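PDB 6ZDQ: telomerase reverse transcriptase from Candida albicans SC5314, which probably extends chromosome ends by reverse-transcribing a template within its own RNA subunit, adding simple telomeric DNA repeats. Local coordinates for residues I131-A142 against F151-L162. Residues are numbered along the deposited sequence; the frame is centred on the assembly and turned at random.
Sequences IRLKDFKWLGRA and FELRTAFLKGYL. With nucleotides of chain B.
Leu158 turns its CG opposite the backbone N (chi1 178°) and Phe136 swings its ring away from its own carbonyl carbon (chi1 -75°), which brings a methyl and a phenyl face together in a CH-pi contact: Leu158 CD1 sits over the centre of the Phe136 ring, 3.5 Å from its centroid and almost on the ring normal. The other methyl of Leu158, CD2, packs 3.6 Å from Leu133 CD1. Trp138 points its CB away from the helix, yet its indole swings back to set the CH2 edge over the face of Tyr161, a T-shaped pair with planes at 69°. The polar groups of both side chains are hydrogen-bonded beyond the contact, Trp138 NE1 to Asp95 O and Tyr161 OH to Ala96 O. The contact packs the loop between helices 124-127 and 148-177, in the telomerase RNA-binding domain, against the latter helix, while the first two residues of its type I turn, Leu133 to Phe136, meet the RNA of chain B: Leu133 N donates to U59 O3' at 3.1 Å, and Lys134 N to G60 OP1 at 3.0 Å. Leu133 CD2 lies 3.5 Å from Phe151 CE1, and the Phe151 ring takes the G60 ribose O2' over one face. The extended Arg154 reaches the far part of the loop, where Gly140 N sits over one face of its guanidinium and Ala142 O at its edge; Asp150 forms a salt bridge with NE.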
loop_
_atom_site.group_PDB
_atom_site.type_symbol
_atom_site.label_atom_id
_atom_site.label_comp_id
_atom_site.label_asym_id
_atom_site.label_seq_id
_atom_site.Cartn_x
_atom_site.Cartn_y
_atom_site.Cartn_z
ATOM N N ILE A 131 16.141 10.624 -26.953
ATOM C CA ILE A 131 16.172 12.076 -27.082
ATOM C C ILE A 131 17.500 12.484 -27.705
ATOM O O ILE A 131 18.571 12.120 -27.204
ATOM C CB ILE A 131 15.966 12.754 -25.719
ATOM C CG1 ILE A 131 14.552 12.484 -25.200
ATOM C CG2 ILE A 131 16.228 14.247 -25.818
ATOM C CD1 ILE A 131 14.269 13.099 -23.852
ATOM N N ARG A 132 17.431 13.238 -28.798
ATOM C CA ARG A 132 18.628 13.656 -29.518
ATOM C C ARG A 132 19.369 14.719 -28.714
ATOM O O ARG A 132 18.859 15.825 -28.510
ATOM C CB ARG A 132 18.253 14.183 -30.900
ATOM C CG ARG A 132 17.662 13.140 -31.840
ATOM C CD ARG A 132 18.622 11.981 -32.061
ATOM N NE ARG A 132 18.267 11.193 -33.238
ATOM C CZ ARG A 132 17.363 10.218 -33.245
ATOM N NH1 ARG A 132 16.711 9.906 -32.132
ATOM N NH2 ARG A 132 17.108 9.558 -34.365
ATOM N N LEU A 133 20.573 14.381 -28.245
ATOM C CA LEU A 133 21.395 15.349 -27.526
ATOM C C LEU A 133 21.870 16.475 -28.436
ATOM O O LEU A 133 22.046 17.610 -27.973
ATOM C CB LEU A 133 22.593 14.644 -26.885
ATOM C CG LEU A 133 23.596 15.519 -26.129
ATOM C CD1 LEU A 133 23.498 15.284 -24.628
ATOM C CD2 LEU A 133 25.010 15.271 -26.640
ATOM N N LYS A 134 22.095 16.182 -29.721
ATOM C CA LYS A 134 22.598 17.192 -30.648
ATOM C C LYS A 134 21.661 18.391 -30.755
ATOM O O LYS A 134 22.124 19.525 -30.924
ATOM C CB LYS A 134 22.816 16.574 -32.032
ATOM C CG LYS A 134 21.574 15.909 -32.610
ATOM C CD LYS A 134 21.640 15.776 -34.123
ATOM C CE LYS A 134 20.330 15.232 -34.677
ATOM N NZ LYS A 134 20.302 15.232 -36.164
ATOM N N ASP A 135 20.349 18.164 -30.661
ATOM C CA ASP A 135 19.375 19.235 -30.842
ATOM C C ASP A 135 19.363 20.235 -29.693
ATOM O O ASP A 135 18.769 21.309 -29.840
ATOM C CB ASP A 135 17.977 18.644 -31.022
ATOM C CG ASP A 135 17.880 17.735 -32.232
ATOM O OD1 ASP A 135 18.894 17.581 -32.942
ATOM O OD2 ASP A 135 16.789 17.176 -32.474
ATOM N N PHE A 136 19.994 19.918 -28.562
ATOM C CA PHE A 136 20.089 20.849 -27.438
ATOM C C PHE A 136 21.344 21.690 -27.634
ATOM O O PHE A 136 22.449 21.299 -27.252
ATOM C CB PHE A 136 20.113 20.104 -26.111
ATOM C CG PHE A 136 18.779 19.564 -25.690
ATOM C CD1 PHE A 136 18.335 18.340 -26.157
ATOM C CD2 PHE A 136 17.975 20.274 -24.814
ATOM C CE1 PHE A 136 17.111 17.837 -25.766
ATOM C CE2 PHE A 136 16.748 19.777 -24.418
ATOM C CZ PHE A 136 16.315 18.556 -24.896
ATOM N N LYS A 137 21.167 22.864 -28.241
ATOM C CA LYS A 137 22.308 23.719 -28.554
ATOM C C LYS A 137 22.872 24.384 -27.304
ATOM O O LYS A 137 24.090 24.564 -27.187
ATOM C CB LYS A 137 21.902 24.768 -29.585
ATOM C CG LYS A 137 21.405 24.181 -30.896
ATOM C CD LYS A 137 22.482 23.348 -31.579
ATOM C CE LYS A 137 21.966 22.755 -32.879
ATOM N NZ LYS A 137 23.025 22.034 -33.634
ATOM N N TRP A 138 22.007 24.761 -26.361
ATOM C CA TRP A 138 22.438 25.507 -25.183
ATOM C C TRP A 138 23.197 24.657 -24.165
ATOM O O TRP A 138 23.632 25.203 -23.143
ATOM C CB TRP A 138 21.230 26.167 -24.516
ATOM C CG TRP A 138 20.087 25.233 -24.286
ATOM C CD1 TRP A 138 19.022 25.019 -25.112
ATOM C CD2 TRP A 138 19.893 24.380 -23.153
ATOM N NE1 TRP A 138 18.175 24.088 -24.563
ATOM C CE2 TRP A 138 18.688 23.678 -23.360
ATOM C CE3 TRP A 138 20.618 24.143 -21.982
ATOM C CZ2 TRP A 138 18.195 22.756 -22.440
ATOM C CZ3 TRP A 138 20.128 23.228 -21.072
ATOM C CH2 TRP A 138 18.929 22.546 -21.305
ATOM N N LEU A 139 23.373 23.355 -24.402
ATOM C CA LEU A 139 24.155 22.538 -23.479
ATOM C C LEU A 139 25.616 22.967 -23.431
ATOM O O LEU A 139 26.322 22.622 -22.477
ATOM C CB LEU A 139 24.056 21.060 -23.858
ATOM C CG LEU A 139 22.709 20.382 -23.606
ATOM C CD1 LEU A 139 22.769 18.909 -23.977
ATOM C CD2 LEU A 139 22.282 20.557 -22.158
ATOM N N GLY A 140 26.083 23.703 -24.439
ATOM C CA GLY A 140 27.412 24.279 -24.419
ATOM C C GLY A 140 27.401 25.602 -25.153
ATOM O O GLY A 140 26.420 25.968 -25.803
ATOM N N ARG A 141 28.516 26.326 -25.038
ATOM C CA ARG A 141 28.618 27.609 -25.725
ATOM C C ARG A 141 28.735 27.426 -27.234
ATOM O O ARG A 141 28.299 28.294 -27.997
ATOM C CB ARG A 141 29.799 28.409 -25.179
ATOM C CG ARG A 141 31.149 27.745 -25.352
ATOM C CD ARG A 141 32.244 28.520 -24.630
ATOM N NE ARG A 141 32.402 29.879 -25.141
ATOM C CZ ARG A 141 31.888 30.964 -24.568
ATOM N NH1 ARG A 141 31.176 30.855 -23.455
ATOM N NH2 ARG A 141 32.085 32.159 -25.108
ATOM N N ALA A 142 29.310 26.313 -27.678
ATOM C CA ALA A 142 29.365 25.966 -29.090
ATOM C C ALA A 142 28.208 25.037 -29.432
ATOM O O ALA A 142 27.817 24.191 -28.622
ATOM C CB ALA A 142 30.697 25.299 -29.442
ATOM N N PHE A 151 31.094 15.923 -25.070
ATOM C CA PHE A 151 29.920 15.064 -25.196
ATOM C C PHE A 151 29.505 14.490 -23.847
ATOM O O PHE A 151 28.321 14.505 -23.491
ATOM C CB PHE A 151 30.189 13.940 -26.198
ATOM C CG PHE A 151 29.044 12.978 -26.343
ATOM C CD1 PHE A 151 27.981 13.267 -27.182
ATOM C CD2 PHE A 151 29.025 11.790 -25.632
ATOM C CE1 PHE A 151 26.923 12.387 -27.311
ATOM C CE2 PHE A 151 27.970 10.906 -25.757
ATOM C CZ PHE A 151 26.918 11.205 -26.598
ATOM N N GLU A 152 30.467 13.957 -23.089
ATOM C CA GLU A 152 30.152 13.429 -21.765
ATOM C C GLU A 152 29.578 14.514 -20.861
ATOM O O GLU A 152 28.582 14.287 -20.163
ATOM C CB GLU A 152 31.398 12.809 -21.132
ATOM C CG GLU A 152 31.939 11.589 -21.868
ATOM C CD GLU A 152 33.237 11.080 -21.270
ATOM O OE1 GLU A 152 33.654 11.616 -20.223
ATOM O OE2 GLU A 152 33.839 10.149 -21.847
ATOM N N LEU A 153 30.185 15.702 -20.868
ATOM C CA LEU A 153 29.713 16.780 -20.003
ATOM C C LEU A 153 28.305 17.222 -20.387
ATOM O O LEU A 153 27.461 17.449 -19.512
ATOM C CB LEU A 153 30.690 17.954 -20.050
ATOM C CG LEU A 153 30.474 19.091 -19.050
ATOM C CD1 LEU A 153 30.094 18.554 -17.685
ATOM C CD2 LEU A 153 31.731 19.931 -18.949
ATOM N N ARG A 154 28.029 17.347 -21.690
ATOM C CA ARG A 154 26.675 17.684 -22.123
ATOM C C ARG A 154 25.692 16.561 -21.825
ATOM O O ARG A 154 24.514 16.828 -21.559
ATOM C CB ARG A 154 26.655 18.013 -23.615
ATOM C CG ARG A 154 27.473 19.228 -23.997
ATOM C CD ARG A 154 27.039 19.784 -25.338
ATOM N NE ARG A 154 27.998 20.748 -25.869
ATOM C CZ ARG A 154 27.814 21.444 -26.985
ATOM N NH1 ARG A 154 26.701 21.289 -27.690
ATOM N NH2 ARG A 154 28.741 22.298 -27.395
ATOM N N THR A 155 26.145 15.305 -21.882
ATOM C CA THR A 155 25.262 14.184 -21.574
ATOM C C THR A 155 24.821 14.215 -20.116
ATOM O O THR A 155 23.647 13.974 -19.809
ATOM C CB THR A 155 25.955 12.860 -21.894
ATOM O OG1 THR A 155 26.311 12.825 -23.282
ATOM C CG2 THR A 155 25.032 11.690 -21.583
ATOM N N ALA A 156 25.750 14.501 -19.202
ATOM C CA ALA A 156 25.391 14.613 -17.792
ATOM C C ALA A 156 24.457 15.794 -17.561
ATOM O O ALA A 156 23.450 15.676 -16.852
ATOM C CB ALA A 156 26.650 14.742 -16.936
ATOM N N PHE A 157 24.780 16.947 -18.151
ATOM C CA PHE A 157 23.946 18.132 -17.971
ATOM C C PHE A 157 22.538 17.909 -18.512
ATOM O O PHE A 157 21.552 18.292 -17.872
ATOM C CB PHE A 157 24.598 19.338 -18.647
ATOM C CG PHE A 157 23.991 20.655 -18.255
ATOM C CD1 PHE A 157 23.297 20.788 -17.062
ATOM C CD2 PHE A 157 24.105 21.759 -19.084
ATOM C CE1 PHE A 157 22.735 21.995 -16.702
ATOM C CE2 PHE A 157 23.544 22.970 -18.729
ATOM C CZ PHE A 157 22.858 23.088 -17.536
ATOM N N LEU A 158 22.423 17.290 -19.691
ATOM C CA LEU A 158 21.104 17.041 -20.266
ATOM C C LEU A 158 20.270 16.136 -19.369
ATOM O O LEU A 158 19.069 16.367 -19.188
ATOM C CB LEU A 158 21.238 16.428 -21.658
ATOM C CG LEU A 158 19.906 16.087 -22.328
ATOM C CD1 LEU A 158 19.147 17.361 -22.678
ATOM C CD2 LEU A 158 20.107 15.206 -23.556
ATOM N N LYS A 159 20.887 15.093 -18.806
ATOM C CA LYS A 159 20.159 14.207 -17.901
ATOM C C LYS A 159 19.724 14.945 -16.641
ATOM O O LYS A 159 18.618 14.720 -16.134
ATOM C CB LYS A 159 21.016 12.993 -17.546
ATOM C CG LYS A 159 21.285 12.053 -18.712
ATOM C CD LYS A 159 22.132 10.865 -18.281
ATOM C CE LYS A 159 22.442 9.949 -19.454
ATOM N NZ LYS A 159 23.311 8.807 -19.052
ATOM N N GLY A 160 20.579 15.826 -16.119
ATOM C CA GLY A 160 20.188 16.629 -14.972
ATOM C C GLY A 160 19.075 17.601 -15.302
ATOM O O GLY A 160 18.135 17.771 -14.521
ATOM N N TYR A 161 19.166 18.253 -16.464
ATOM C CA TYR A 161 18.109 19.158 -16.903
ATOM C C TYR A 161 16.779 18.426 -17.036
ATOM O O TYR A 161 15.743 18.906 -16.559
ATOM C CB TYR A 161 18.508 19.817 -18.223
ATOM C CG TYR A 161 17.383 20.558 -18.907
ATOM C CD1 TYR A 161 17.029 21.842 -18.515
ATOM C CD2 TYR A 161 16.677 19.972 -19.950
ATOM C CE1 TYR A 161 16.002 22.520 -19.140
ATOM C CE2 TYR A 161 15.650 20.641 -20.580
ATOM C CZ TYR A 161 15.316 21.913 -20.172
ATOM O OH TYR A 161 14.289 22.577 -20.805
ATOM N N LEU A 162 16.787 17.257 -17.682
ATOM C CA LEU A 162 15.562 16.471 -17.799
ATOM C C LEU A 162 15.046 16.027 -16.436
ATOM O O LEU A 162 13.830 15.924 -16.238
ATOM C CB LEU A 162 15.795 15.258 -18.698
ATOM C CG LEU A 162 16.064 15.556 -20.173
ATOM C CD1 LEU A 162 16.279 14.271 -20.952
ATOM C CD2 LEU A 162 14.927 16.366 -20.772
ATOM P P G B 60 22.155 11.997 -30.496
ATOM O OP1 G B 60 21.669 13.369 -30.778
ATOM O OP2 G B 60 21.927 10.914 -31.487
ATOM O "O5'" G B 60 23.717 12.088 -30.209
ATOM C "C5'" G B 60 24.667 11.753 -31.207
ATOM C "C4'" G B 60 26.044 11.606 -30.614
ATOM O "O4'" G B 60 26.089 10.444 -29.742
ATOM C "C3'" G B 60 27.174 11.366 -31.599
ATOM O "O3'" G B 60 27.617 12.552 -32.229
ATOM C "C2'" G B 60 28.233 10.707 -30.725
ATOM O "O2'" G B 60 28.894 11.679 -29.929
ATOM C "C1'" G B 60 27.366 9.844 -29.811
ATOM N N9 G B 60 27.213 8.470 -30.327
ATOM C C8 G B 60 26.068 7.891 -30.819
ATOM N N7 G B 60 26.243 6.655 -31.205
ATOM C C5 G B 60 27.585 6.400 -30.952
ATOM C C6 G B 60 28.357 5.227 -31.165
ATOM O O6 G B 60 28.001 4.139 -31.634
ATOM N N1 G B 60 29.677 5.409 -30.767
ATOM C C2 G B 60 30.191 6.565 -30.233
ATOM N N2 G B 60 31.493 6.544 -29.911
ATOM N N3 G B 60 29.483 7.664 -30.031
ATOM C C4 G B 60 28.196 7.511 -30.410
ATOM P P U B 59 18.765 7.201 -30.013
ATOM O OP1 U B 59 17.659 8.018 -30.568
ATOM O OP2 U B 59 19.472 6.238 -30.893
ATOM O "O5'" U B 59 19.851 8.189 -29.392
ATOM C "C5'" U B 59 19.482 9.153 -28.417
ATOM C "C4'" U B 59 20.687 9.708 -27.700
ATOM O "O4'" U B 59 21.333 8.665 -26.924
ATOM C "C3'" U B 59 21.800 10.246 -28.580
ATOM O "O3'" U B 59 21.534 11.542 -29.085
ATOM C "C2'" U B 59 23.009 10.179 -27.657
ATOM O "O2'" U B 59 22.992 11.252 -26.728
ATOM C "C1'" U B 59 22.730 8.881 -26.897
ATOM N N1 U B 59 23.407 7.720 -27.521
ATOM C C2 U B 59 24.738 7.503 -27.207
ATOM O O2 U B 59 25.365 8.217 -26.443
ATOM N N3 U B 59 25.312 6.417 -27.819
ATOM C C4 U B 59 24.707 5.542 -28.697
ATOM O O4 U B 59 25.357 4.606 -29.166
ATOM C C5 U B 59 23.333 5.831 -28.972
ATOM C C6 U B 59 22.747 6.882 -28.390
ATOM P P A B 32 36.382 4.565 -27.143
ATOM O OP1 A B 32 37.843 4.690 -26.908
ATOM O OP2 A B 32 35.859 3.373 -27.856
ATOM O "O5'" A B 32 35.632 4.662 -25.739
ATOM C "C5'" A B 32 36.027 5.618 -24.764
ATOM C "C4'" A B 32 34.974 6.681 -24.564
ATOM O "O4'" A B 32 34.280 6.925 -25.816
ATOM C "C3'" A B 32 33.860 6.350 -23.583
ATOM O "O3'" A B 32 34.236 6.569 -22.234
ATOM C "C2'" A B 32 32.727 7.256 -24.050
ATOM O "O2'" A B 32 32.933 8.587 -23.600
ATOM C "C1'" A B 32 32.925 7.228 -25.564
ATOM N N9 A B 32 32.087 6.207 -26.222
ATOM C C8 A B 32 32.484 5.005 -26.751
ATOM N N7 A B 32 31.506 4.309 -27.280
ATOM C C5 A B 32 30.389 5.111 -27.090
ATOM C C6 A B 32 29.033 4.946 -27.429
ATOM N N6 A B 32 28.550 3.869 -28.054
ATOM N N1 A B 32 28.178 5.936 -27.094
ATOM C C2 A B 32 28.660 7.017 -26.465
ATOM N N3 A B 32 29.909 7.287 -26.096
ATOM C C4 A B 32 30.733 6.284 -26.441
#